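Local coordinates for protein sialidase B (Streptococcus pneumoniae serotype 4, PDB 4XJW) that cleaves terminal sialic acid residues from oligosaccharides, glycoproteins and glycolipids, as an exo-sialidase of glycosyl hydrolase family 33, at residues 74-79 with 108-113. The protein carries 1 engineered substitution. Numbering follows the deposited sequence.
Sequences IGVEIR and LVFVSD. With PO4 (phosphate ion), chain D.
Face-to-face packing of two antiparallel sheets, the hallmark of the concanavalin-like beta sandwich at the N-terminal end of this sialidase, is illustrated by V76 and F110, which meet in the core between the layers. Segment 74-79 lies on a strand of one sheet, between strands 63-69 and 85-91; segment 108-113 lies on a strand of the other. The backbones stay well apart, V76 CA lying 9.0 Å from F110 CA, and side chains alone bridge the gap. The two residues reach for each other from opposite directions. With CG anti to the backbone N (chi1 177°), the F110 ring extends from its strand to the valine and offers it a face. V76 CG1 sits over that face, 4.0 Å from the ring centroid and 19° off the normal, a CH-pi contact displaced toward the rim, so that its nearest ring atom is F110 CE1 at 3.7 Å. The second methyl, V76 CG2, on the same side of the plane but out past the rim, comes to 4.0 Å from the same F110 CE1.

Two residues back along each strand, I74 and L108 approach at a slant, I74 CD1 touching L108 CD1 at 3.6 Å. The same leucine methyl also touches I74 CG1, while M121 and I66 border L108 from the two sheets. Alternation along 74-79 sends E77 and R79 to the other side of their sheet, away from this apolar layer. There Y63 OH bonds to both side chains, and N86 OD1 takes R79 NE. A phosphate ion, probably from the crystallisation liquor and also held by R155, receives a nearly straight hydrogen bond in the guanidinium plane, R79 NH1 to phosphate O2, 2.7 Å at 168°.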
loop_
_atom_site.group_PDB
_atom_site.type_symbol
_atom_site.label_atom_id
_atom_site.label_comp_id
_atom_site.label_asym_id
_atom_site.label_seq_id
_atom_site.Cartn_x
_atom_site.Cartn_y
_atom_site.Cartn_z
ATOM N N ILE A 74 0.462 -4.299 -18.303
ATOM C CA ILE A 74 0.777 -5.422 -19.178
ATOM C C ILE A 74 -0.525 -6.148 -19.503
ATOM O O ILE A 74 -1.440 -6.195 -18.676
ATOM C CB ILE A 74 1.782 -6.402 -18.508
ATOM C CG1 ILE A 74 2.455 -7.317 -19.538
ATOM C CG2 ILE A 74 1.091 -7.243 -17.449
ATOM C CD1 ILE A 74 3.500 -6.617 -20.392
ATOM N N GLY A 75 -0.620 -6.719 -20.703
ATOM C CA GLY A 75 -1.807 -7.464 -21.060
ATOM C C GLY A 75 -1.599 -8.408 -22.219
ATOM O O GLY A 75 -0.505 -8.469 -22.809
ATOM N N VAL A 76 -2.647 -9.176 -22.509
ATOM C CA VAL A 76 -2.682 -10.025 -23.693
ATOM C C VAL A 76 -4.017 -9.866 -24.408
ATOM O O VAL A 76 -5.039 -9.536 -23.797
ATOM C CB VAL A 76 -2.490 -11.526 -23.395
ATOM C CG1 VAL A 76 -1.105 -11.799 -22.808
ATOM C CG2 VAL A 76 -3.596 -12.044 -22.486
ATOM N N GLU A 77 -3.986 -10.117 -25.713
ATOM C CA GLU A 77 -5.184 -10.260 -26.517
ATOM C C GLU A 77 -5.160 -11.660 -27.119
ATOM O O GLU A 77 -4.100 -12.151 -27.514
ATOM C CB GLU A 77 -5.178 -9.245 -27.645
ATOM C CG GLU A 77 -5.287 -7.815 -27.226
ATOM C CD GLU A 77 -5.831 -6.985 -28.356
ATOM O OE1 GLU A 77 -7.063 -7.016 -28.574
ATOM O OE2 GLU A 77 -5.023 -6.341 -29.050
ATOM N N ILE A 78 -6.322 -12.309 -27.160
ATOM C CA ILE A 78 -6.443 -13.620 -27.795
ATOM C C ILE A 78 -7.726 -13.603 -28.609
ATOM O O ILE A 78 -8.825 -13.579 -28.048
ATOM C CB ILE A 78 -6.438 -14.775 -26.764
ATOM C CG1 ILE A 78 -5.502 -14.466 -25.598
ATOM C CG2 ILE A 78 -6.016 -16.074 -27.418
ATOM C CD1 ILE A 78 -6.039 -14.872 -24.255
ATOM N N ARG A 79 -7.588 -13.581 -29.935
ATOM C CA ARG A 79 -8.726 -13.273 -30.799
ATOM C C ARG A 79 -8.830 -14.216 -31.987
ATOM O O ARG A 79 -7.830 -14.511 -32.644
ATOM C CB ARG A 79 -8.616 -11.837 -31.315
ATOM C CG ARG A 79 -8.380 -10.807 -30.222
ATOM C CD ARG A 79 -8.339 -9.408 -30.780
ATOM N NE ARG A 79 -9.642 -9.019 -31.303
ATOM C CZ ARG A 79 -9.899 -7.877 -31.934
ATOM N NH1 ARG A 79 -8.934 -6.986 -32.140
ATOM N NH2 ARG A 79 -11.130 -7.632 -32.366
ATOM N N LEU A 108 8.983 -11.661 -17.846
ATOM C CA LEU A 108 7.572 -11.925 -18.089
ATOM C C LEU A 108 7.381 -13.415 -18.371
ATOM O O LEU A 108 8.128 -14.002 -19.138
ATOM C CB LEU A 108 7.081 -11.051 -19.243
ATOM C CG LEU A 108 5.630 -11.207 -19.689
ATOM C CD1 LEU A 108 5.081 -9.891 -20.232
ATOM C CD2 LEU A 108 5.479 -12.307 -20.751
ATOM N N VAL A 109 6.392 -14.026 -17.730
ATOM C CA VAL A 109 6.036 -15.417 -18.013
ATOM C C VAL A 109 4.535 -15.504 -18.257
ATOM O O VAL A 109 3.739 -15.177 -17.372
ATOM C CB VAL A 109 6.384 -16.345 -16.840
ATOM C CG1 VAL A 109 6.008 -17.796 -17.181
ATOM C CG2 VAL A 109 7.864 -16.247 -16.511
ATOM N N PHE A 110 4.140 -15.963 -19.442
ATOM C CA PHE A 110 2.723 -16.080 -19.749
ATOM C C PHE A 110 2.391 -17.538 -19.991
ATOM O O PHE A 110 3.026 -18.189 -20.819
ATOM C CB PHE A 110 2.344 -15.251 -20.971
ATOM C CG PHE A 110 0.897 -15.397 -21.358
ATOM C CD1 PHE A 110 -0.096 -14.859 -20.559
ATOM C CD2 PHE A 110 0.539 -16.091 -22.509
ATOM C CE1 PHE A 110 -1.436 -14.993 -20.895
ATOM C CE2 PHE A 110 -0.795 -16.233 -22.860
ATOM C CZ PHE A 110 -1.786 -15.678 -22.052
ATOM N N VAL A 111 1.424 -18.050 -19.239
ATOM C CA VAL A 111 1.038 -19.455 -19.347
ATOM C C VAL A 111 -0.373 -19.586 -19.941
ATOM O O VAL A 111 -1.346 -19.029 -19.417
ATOM C CB VAL A 111 1.120 -20.155 -17.974
ATOM C CG1 VAL A 111 0.747 -21.619 -18.116
ATOM C CG2 VAL A 111 2.533 -20.019 -17.398
ATOM N N SER A 112 -0.473 -20.319 -21.050
ATOM C CA SER A 112 -1.742 -20.584 -21.719
ATOM C C SER A 112 -2.065 -22.072 -21.549
ATOM O O SER A 112 -1.473 -22.925 -22.211
ATOM C CB SER A 112 -1.628 -20.200 -23.202
ATOM O OG SER A 112 -2.842 -20.376 -23.898
ATOM N N ASP A 113 -3.005 -22.368 -20.654
ATOM C CA ASP A 113 -3.213 -23.724 -20.152
ATOM C C ASP A 113 -4.541 -24.295 -20.637
ATOM O O ASP A 113 -5.605 -23.957 -20.113
ATOM C CB ASP A 113 -3.178 -23.702 -18.619
ATOM C CG ASP A 113 -3.183 -25.091 -18.001
ATOM O OD1 ASP A 113 -3.425 -26.075 -18.725
ATOM O OD2 ASP A 113 -2.953 -25.182 -16.780
HETATM P P PO4 D . -8.509 -3.419 -32.794
HETATM O O1 PO4 D . -7.762 -2.566 -33.786
HETATM O O2 PO4 D . -9.116 -4.622 -33.491
HETATM O O3 PO4 D . -7.516 -3.887 -31.744
HETATM O O4 PO4 D . -9.590 -2.592 -32.148
#